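Local coordinates for N-acetylcysteine deacetylase (Bacillus subtilis, PDB 1YSJ), which probably catalyses the hydrolysis of N-acetylcysteine to acetate and cysteine, using two divalent metal cations bound in each subunit, at residues Q104-L109 with H374-T379; N183-P188 with M365-T370. The protein carries 1 engineered substitution. One frame throughout, in Å; residues are numbered along the deposited sequence.

Both contacts lie near the dinuclear nickel site and are partly buried, four of ten touching residues being buried in interaction 2 against two of seven in interaction 1. Interaction 2 joins the ends of neighbouring parallel strands 175-184 and 360-366: two bridges, Asn-183 with Met-365 and Lys-184 with Gly-366, begin it, the chains then leave the sheet, and four backbone hydrogen bonds cross it. Interaction 1, centred about 15 Å away, joins two loops and has one such bond, the rest being packing around Pro-376 and Thr-107. They meet where Thr-379 OG1 lies 2.6 Å from Thr-370 OG1, probably hydrogen-bonded, and where Phe-378 CZ packs at 3.5 Å against Asn-183 OD1. In sequence, interaction 1 encloses interaction 2.

Interaction 1 of 2, residues Q104-L109 with H374-T379; sequences QEQTNL and HHPAFT. With NI (nickel (II) ion), chain D.
Gln-106 and Thr-107 dock on a type I beta turn, His-375 to Phe-378, which sits in the loop between strand 360-366 and helix 384-402; the turn is closed by Phe-378 N bonding to His-375 O at 3.0 Å. A single hydrogen bond ties the two loops: Gln-106 N donates to Pro-376 O at 2.9 Å. It is nearly straight (165°), yet the donor stands 48° above the carbonyl plane and so misses the lone pairs. The packed part is made by Pro-376, which buries 81 Å² here, and the methyl of Thr-107, whose CG2 approaches Phe-378 O to 3.5 Å while also touching Pro-376 O and the carbonyl carbon of Ala-377. With chi1 at 57°, CG2 is set anti to the carbonyl carbon, and OG1 is turned instead to Glu-105 OE2, 2.7 Å away on the anti side of the carboxylate. That buried carboxylate is further held by His-42 NE2 on OE2 and by Ser-113 N on OE1. With an alanine here, both the methyl and the hydroxyl would be gone, which would probably open a gap against the turn carbonyls and leave Glu-105 OE2 with one partner fewer. The solvent side differs in exposure rather than distance: the exposed Gln-106 lies along one flank of Pro-376, pointing the same way, its OE1 3.4 Å from Pro-376 CB. The same turn follows directly on a metal ligand that takes no part in the docking. Cys-122 and Glu-158 complete the protein ligands of this nickel, to which His-374 coordinates through NE2 at 2.3 Å.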
ATOM      1  N   GLN A 104      13.450 -24.029   1.172  1.00 43.68           N
ATOM      2  CA  GLN A 104      13.823 -25.171   2.005  1.00 43.91           C
ATOM      3  C   GLN A 104      13.219 -26.457   1.440  1.00 43.59           C
ATOM      4  O   GLN A 104      12.001 -26.552   1.254  1.00 42.08           O
ATOM      5  CB  GLN A 104      13.366 -24.951   3.457  1.00 43.02           C
ATOM      6  CG  GLN A 104      13.548 -26.150   4.388  1.00 44.53           C
ATOM      7  CD  GLN A 104      15.009 -26.455   4.698  1.00 46.71           C
ATOM      8  OE1 GLN A 104      15.775 -25.564   5.071  1.00 48.56           O
ATOM      9  NE2 GLN A 104      15.394 -27.722   4.559  1.00 39.98           N
ATOM     10  N   GLU A 105      14.076 -27.440   1.173  1.00 42.98           N
ATOM     11  CA  GLU A 105      13.634 -28.729   0.640  1.00 42.71           C
ATOM     12  C   GLU A 105      12.827 -29.534   1.657  1.00 42.86           C
ATOM     13  O   GLU A 105      13.219 -29.640   2.822  1.00 41.68           O
ATOM     14  CB  GLU A 105      14.833 -29.538   0.139  1.00 43.02           C
ATOM     15  CG  GLU A 105      14.462 -30.875  -0.478  1.00 41.63           C
ATOM     16  CD  GLU A 105      15.466 -31.350  -1.501  1.00 43.62           C
ATOM     17  OE1 GLU A 105      16.546 -30.734  -1.616  1.00 42.41           O
ATOM     18  OE2 GLU A 105      15.168 -32.342  -2.199  1.00 42.67           O
ATOM     19  N   GLN A 106      11.704 -30.094   1.199  1.00 42.59           N
ATOM     20  CA  GLN A 106      10.822 -30.907   2.043  1.00 44.34           C
ATOM     21  C   GLN A 106      10.539 -32.302   1.459  1.00 42.63           C
ATOM     22  O   GLN A 106       9.462 -32.858   1.664  1.00 43.33           O
ATOM     23  CB  GLN A 106       9.500 -30.173   2.300  1.00 43.71           C
ATOM     24  CG  GLN A 106       9.604 -28.943   3.196  1.00 49.30           C
ATOM     25  CD  GLN A 106       8.236 -28.386   3.583  1.00 48.98           C
ATOM     26  OE1 GLN A 106       7.795 -27.363   3.053  1.00 53.39           O
ATOM     27  NE2 GLN A 106       7.557 -29.065   4.502  1.00 48.61           N
ATOM     28  N   THR A 107      11.513 -32.867   0.751  1.00 42.31           N
ATOM     29  CA  THR A 107      11.340 -34.160   0.082  1.00 41.65           C
ATOM     30  C   THR A 107      11.699 -35.364   0.961  1.00 42.26           C
ATOM     31  O   THR A 107      11.151 -36.461   0.777  1.00 41.83           O
ATOM     32  CB  THR A 107      12.196 -34.246  -1.207  1.00 43.21           C
ATOM     33  OG1 THR A 107      13.578 -34.023  -0.885  1.00 42.29           O
ATOM     34  CG2 THR A 107      11.738 -33.226  -2.243  1.00 38.61           C
ATOM     35  N   ASN A 108      12.617 -35.142   1.904  0.50 42.09           N
ATOM     36  CA  ASN A 108      13.193 -36.195   2.750  0.50 41.84           C
ATOM     37  C   ASN A 108      13.915 -37.294   1.956  0.50 41.41           C
ATOM     38  O   ASN A 108      13.981 -38.445   2.386  0.50 42.14           O
ATOM     39  CB  ASN A 108      12.147 -36.783   3.712  0.50 41.89           C
ATOM     40  CG  ASN A 108      11.574 -35.744   4.670  0.50 42.08           C
ATOM     41  OD1 ASN A 108      10.378 -35.758   4.969  0.50 40.17           O
ATOM     42  ND2 ASN A 108      12.423 -34.841   5.157  0.50 39.69           N
ATOM     43  N   LEU A 109      14.459 -36.916   0.800  1.00 41.55           N
ATOM     44  CA  LEU A 109      15.234 -37.824  -0.045  1.00 41.78           C
ATOM     45  C   LEU A 109      16.636 -37.984   0.542  1.00 41.63           C
ATOM     46  O   LEU A 109      17.117 -37.082   1.230  1.00 41.53           O
ATOM     47  CB  LEU A 109      15.326 -37.279  -1.474  1.00 41.49           C
ATOM     48  CG  LEU A 109      14.081 -37.343  -2.364  1.00 42.37           C
ATOM     49  CD1 LEU A 109      14.229 -36.403  -3.559  1.00 39.15           C
ATOM     50  CD2 LEU A 109      13.784 -38.770  -2.822  1.00 41.12           C
ATOM     51  N   HIS A 374       8.913 -25.384  -8.272  1.00 44.96           N
ATOM     52  CA  HIS A 374       9.113 -24.497  -7.112  1.00 44.58           C
ATOM     53  C   HIS A 374       8.514 -24.991  -5.792  1.00 43.49           C
ATOM     54  O   HIS A 374       8.705 -24.366  -4.749  1.00 44.75           O
ATOM     55  CB  HIS A 374       8.657 -23.061  -7.417  1.00 45.74           C
ATOM     56  CG  HIS A 374       9.527 -22.348  -8.406  1.00 46.28           C
ATOM     57  ND1 HIS A 374       9.875 -21.022  -8.270  1.00 50.78           N
ATOM     58  CD2 HIS A 374      10.131 -22.781  -9.538  1.00 49.19           C
ATOM     59  CE1 HIS A 374      10.646 -20.664  -9.282  1.00 50.11           C
ATOM     60  NE2 HIS A 374      10.817 -21.714 -10.066  1.00 50.78           N
ATOM     61  N   HIS A 375       7.804 -26.112  -5.833  1.00 42.34           N
ATOM     62  CA  HIS A 375       7.257 -26.702  -4.623  1.00 41.84           C
ATOM     63  C   HIS A 375       8.394 -27.310  -3.794  1.00 40.62           C
ATOM     64  O   HIS A 375       9.307 -27.904  -4.355  1.00 38.92           O
ATOM     65  CB  HIS A 375       6.217 -27.767  -4.976  1.00 40.80           C
ATOM     66  CG  HIS A 375       5.334 -28.152  -3.833  1.00 43.47           C
ATOM     67  ND1 HIS A 375       4.072 -27.627  -3.657  1.00 45.39           N
ATOM     68  CD2 HIS A 375       5.533 -29.008  -2.803  1.00 43.48           C
ATOM     69  CE1 HIS A 375       3.532 -28.142  -2.567  1.00 42.84           C
ATOM     70  NE2 HIS A 375       4.397 -28.984  -2.031  1.00 43.03           N
ATOM     71  N   PRO A 376       8.356 -27.137  -2.457  1.00 41.16           N
ATOM     72  CA  PRO A 376       9.324 -27.778  -1.548  1.00 41.53           C
ATOM     73  C   PRO A 376       9.456 -29.303  -1.707  1.00 41.48           C
ATOM     74  O   PRO A 376      10.524 -29.856  -1.435  1.00 39.54           O
ATOM     75  CB  PRO A 376       8.777 -27.441  -0.158  1.00 41.36           C
ATOM     76  CG  PRO A 376       8.006 -26.186  -0.349  1.00 43.72           C
ATOM     77  CD  PRO A 376       7.404 -26.280  -1.725  1.00 41.67           C
ATOM     78  N   ALA A 377       8.381 -29.965  -2.135  1.00 41.96           N
ATOM     79  CA  ALA A 377       8.367 -31.423  -2.294  1.00 42.83           C
ATOM     80  C   ALA A 377       8.530 -31.860  -3.754  1.00 43.71           C
ATOM     81  O   ALA A 377       8.317 -33.031  -4.083  1.00 43.47           O
ATOM     82  CB  ALA A 377       7.093 -32.017  -1.691  1.00 40.37           C
ATOM     83  N   PHE A 378       8.911 -30.913  -4.612  1.00 45.00           N
ATOM     84  CA  PHE A 378       9.133 -31.160  -6.040  1.00 45.92           C
ATOM     85  C   PHE A 378      10.042 -32.371  -6.287  1.00 48.11           C
ATOM     86  O   PHE A 378      11.094 -32.507  -5.653  1.00 47.94           O
ATOM     87  CB  PHE A 378       9.719 -29.901  -6.694  1.00 45.77           C
ATOM     88  CG  PHE A 378      10.233 -30.111  -8.090  1.00 41.55           C
ATOM     89  CD1 PHE A 378       9.401 -29.913  -9.188  1.00 38.44           C
ATOM     90  CD2 PHE A 378      11.560 -30.484  -8.310  1.00 44.27           C
ATOM     91  CE1 PHE A 378       9.877 -30.093 -10.490  1.00 41.09           C
ATOM     92  CE2 PHE A 378      12.046 -30.669  -9.608  1.00 43.84           C
ATOM     93  CZ  PHE A 378      11.199 -30.472 -10.700  1.00 43.27           C
ATOM     94  N   THR A 379       9.619 -33.237  -7.207  1.00 49.02           N
ATOM     95  CA  THR A 379      10.346 -34.463  -7.555  1.00 50.89           C
ATOM     96  C   THR A 379      10.417 -34.675  -9.067  1.00 51.52           C
ATOM     97  O   THR A 379       9.717 -34.012  -9.837  1.00 51.90           O
ATOM     98  CB  THR A 379       9.670 -35.723  -6.960  1.00 51.21           C
ATOM     99  OG1 THR A 379       8.285 -35.742  -7.332  1.00 50.29           O
ATOM    100  CG2 THR A 379       9.801 -35.769  -5.435  1.00 53.31           C
TER
HETATM  101 NI    NI D 382      12.031 -22.062 -11.954  1.00 42.62          NI
HETATM  102  O   HOH W   1      12.568 -22.244 -14.365  1.00 39.70           O
HETATM  103  O   HOH W   2      10.249 -21.355 -13.298  1.00 49.38           O

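Interaction 2 of 2, residues N183-P188 with M365-T370; sequences NKPDLP and MGTNGT
Thr-367 N and Leu-187 N reach Lys-184 O from opposite faces of its carbonyl plane, Thr-367 N at 3.3 Å, so the oxygen is gripped by two donors. Pro-185 O is met differently: Gly-369 N, 2.7 Å away, lies in the carbonyl plane on a lone pair, while water 4 donates to the same oxygen. Asn-368 N approaches Leu-187 O almost end-on, with a C=O...N angle of 167°. These bonds extend a parallel pairing of strands 175-184 and 360-366 in the mixed sheet of the M20 metallopeptidase fold, where Lys-184 N donates to Met-365 O at 2.7 Å. Beyond it, the type I turn from Lys-184 to Leu-187 directs the carbonyls of Lys-184, Pro-185 and Leu-187 to the backbone N of Thr-367, Gly-369 and Asn-368. Gly-366 CA packs 3.6 Å from Leu-187 CB. On the sheet face that carries Asn-183, Asn-183 CB rests 3.7 Å from Thr-367 CG2, the two side chains crossing at a slant. The amide has its own anchor, ND2 donating to Cys-122 O beside the nickel pair, while water 3 links Asn-183 OD1 to Thr-367 OG1. The Lys-184 chain, bent at chi2 (74°) and chi4, brings NZ to a 3.1 Å salt bridge with Asp-186 OD2.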
ATOM      1  N   ASN A 183      11.938 -29.759 -17.792  1.00 42.08           N
ATOM      2  CA  ASN A 183      11.224 -30.893 -17.228  1.00 42.73           C
ATOM      3  C   ASN A 183       9.755 -30.531 -17.044  1.00 41.26           C
ATOM      4  O   ASN A 183       9.426 -29.390 -16.712  1.00 41.89           O
ATOM      5  CB  ASN A 183      11.858 -31.335 -15.902  1.00 42.74           C
ATOM      6  CG  ASN A 183      11.614 -30.345 -14.776  1.00 43.06           C
ATOM      7  OD1 ASN A 183      10.581 -30.384 -14.109  1.00 41.18           O
ATOM      8  ND2 ASN A 183      12.565 -29.450 -14.565  1.00 47.42           N
ATOM      9  N   LYS A 184       8.881 -31.497 -17.287  1.00 41.87           N
ATOM     10  CA  LYS A 184       7.451 -31.291 -17.155  1.00 41.17           C
ATOM     11  C   LYS A 184       6.885 -32.420 -16.298  1.00 41.62           C
ATOM     12  O   LYS A 184       6.674 -33.528 -16.794  1.00 43.34           O
ATOM     13  CB  LYS A 184       6.788 -31.240 -18.534  1.00 41.21           C
ATOM     14  CG  LYS A 184       5.460 -30.480 -18.588  1.00 42.23           C
ATOM     15  CD  LYS A 184       5.680 -28.970 -18.493  1.00 46.47           C
ATOM     16  CE  LYS A 184       4.433 -28.184 -18.870  1.00 42.85           C
ATOM     17  NZ  LYS A 184       3.401 -28.221 -17.814  1.00 51.59           N
ATOM     18  N   PRO A 185       6.660 -32.144 -14.999  1.00 42.25           N
ATOM     19  CA  PRO A 185       6.237 -33.161 -14.023  1.00 42.46           C
ATOM     20  C   PRO A 185       4.936 -33.886 -14.367  1.00 42.85           C
ATOM     21  O   PRO A 185       4.757 -35.037 -13.961  1.00 42.45           O
ATOM     22  CB  PRO A 185       6.081 -32.365 -12.715  1.00 42.49           C
ATOM     23  CG  PRO A 185       6.035 -30.924 -13.125  1.00 43.17           C
ATOM     24  CD  PRO A 185       6.834 -30.819 -14.373  1.00 41.47           C
ATOM     25  N   ASP A 186       4.051 -33.226 -15.112  1.00 44.04           N
ATOM     26  CA  ASP A 186       2.739 -33.788 -15.454  1.00 45.22           C
ATOM     27  C   ASP A 186       2.772 -34.733 -16.659  1.00 44.58           C
ATOM     28  O   ASP A 186       1.777 -35.395 -16.961  1.00 44.13           O
ATOM     29  CB  ASP A 186       1.707 -32.675 -15.676  1.00 46.47           C
ATOM     30  CG  ASP A 186       2.196 -31.606 -16.636  1.00 51.85           C
ATOM     31  OD1 ASP A 186       1.636 -31.503 -17.747  1.00 55.20           O
ATOM     32  OD2 ASP A 186       3.146 -30.870 -16.280  1.00 60.69           O
ATOM     33  N   LEU A 187       3.912 -34.788 -17.344  1.00 44.34           N
ATOM     34  CA  LEU A 187       4.094 -35.693 -18.482  1.00 42.71           C
ATOM     35  C   LEU A 187       4.859 -36.951 -18.065  1.00 41.36           C
ATOM     36  O   LEU A 187       5.673 -36.899 -17.145  1.00 40.98           O
ATOM     37  CB  LEU A 187       4.812 -34.977 -19.634  1.00 42.39           C
ATOM     38  CG  LEU A 187       4.058 -33.882 -20.393  1.00 42.59           C
ATOM     39  CD1 LEU A 187       4.964 -33.253 -21.433  1.00 43.24           C
ATOM     40  CD2 LEU A 187       2.778 -34.415 -21.044  1.00 45.76           C
ATOM     41  N   PRO A 188       4.599 -38.087 -18.735  1.00 41.09           N
ATOM     42  CA  PRO A 188       5.287 -39.312 -18.333  1.00 41.94           C
ATOM     43  C   PRO A 188       6.700 -39.427 -18.907  1.00 42.13           C
ATOM     44  O   PRO A 188       7.033 -38.745 -19.876  1.00 41.17           O
ATOM     45  CB  PRO A 188       4.384 -40.419 -18.890  1.00 41.25           C
ATOM     46  CG  PRO A 188       3.712 -39.810 -20.072  1.00 39.93           C
ATOM     47  CD  PRO A 188       3.678 -38.314 -19.867  1.00 41.46           C
HETATM   48  N   MSE A 365      10.235 -31.948 -21.272  1.00 42.99           N
HETATM   49  CA  MSE A 365      10.735 -33.287 -20.994  1.00 43.43           C
HETATM   50  C   MSE A 365       9.885 -33.926 -19.894  1.00 43.43           C
HETATM   51  O   MSE A 365       9.920 -33.486 -18.743  1.00 43.65           O
HETATM   52  CB  MSE A 365      12.210 -33.227 -20.582  1.00 45.05           C
HETATM   53  CG  MSE A 365      12.917 -34.587 -20.467  1.00 46.34           C
HETATM   54 SE   MSE A 365      12.903 -35.674 -22.108  1.00 55.83          SE
HETATM   55  CE  MSE A 365      13.710 -34.383 -23.392  1.00 43.06           C
ATOM     56  N   GLY A 366       9.115 -34.950 -20.253  1.00 42.03           N
ATOM     57  CA  GLY A 366       8.302 -35.680 -19.281  1.00 41.29           C
ATOM     58  C   GLY A 366       9.160 -36.269 -18.178  1.00 42.37           C
ATOM     59  O   GLY A 366      10.174 -36.911 -18.455  1.00 41.94           O
ATOM     60  N   THR A 367       8.773 -36.036 -16.927  1.00 42.88           N
ATOM     61  CA  THR A 367       9.549 -36.533 -15.785  1.00 44.76           C
ATOM     62  C   THR A 367       8.709 -37.222 -14.714  1.00 44.58           C
ATOM     63  O   THR A 367       9.235 -37.597 -13.671  1.00 46.20           O
ATOM     64  CB  THR A 367      10.402 -35.423 -15.113  1.00 44.84           C
ATOM     65  OG1 THR A 367       9.578 -34.285 -14.829  1.00 47.77           O
ATOM     66  CG2 THR A 367      11.573 -35.008 -16.007  1.00 40.56           C
ATOM     67  N   ASN A 368       7.412 -37.386 -14.972  1.00 45.01           N
ATOM     68  CA  ASN A 368       6.515 -38.082 -14.052  1.00 44.41           C
ATOM     69  C   ASN A 368       6.721 -37.631 -12.598  1.00 44.90           C
ATOM     70  O   ASN A 368       7.084 -38.429 -11.728  1.00 45.22           O
ATOM     71  CB  ASN A 368       6.675 -39.606 -14.212  1.00 43.82           C
ATOM     72  CG  ASN A 368       5.790 -40.408 -13.262  1.00 44.32           C
ATOM     73  OD1 ASN A 368       6.257 -41.357 -12.627  1.00 40.03           O
ATOM     74  ND2 ASN A 368       4.515 -40.033 -13.161  1.00 42.37           N
ATOM     75  N   GLY A 369       6.505 -36.338 -12.359  1.00 44.97           N
ATOM     76  CA  GLY A 369       6.667 -35.740 -11.034  1.00 46.17           C
ATOM     77  C   GLY A 369       5.411 -35.801 -10.186  1.00 47.86           C
ATOM     78  O   GLY A 369       4.399 -36.372 -10.598  1.00 48.35           O
ATOM     79  N   THR A 370       5.481 -35.205  -8.996  1.00 49.83           N
ATOM     80  CA  THR A 370       4.371 -35.224  -8.034  1.00 51.36           C
ATOM     81  C   THR A 370       3.868 -33.819  -7.724  1.00 51.99           C
ATOM     82  O   THR A 370       2.683 -33.620  -7.444  1.00 53.09           O
ATOM     83  CB  THR A 370       4.784 -35.882  -6.699  1.00 51.66           C
ATOM     84  OG1 THR A 370       5.977 -35.250  -6.206  1.00 54.13           O
ATOM     85  CG2 THR A 370       5.023 -37.377  -6.879  1.00 47.17           C
TER
HETATM   86  O   HOH W   3       9.780 -33.031 -12.669  1.00 48.20           O
HETATM   87  O   HOH W   4       2.995 -37.401 -13.515  1.00 50.92           O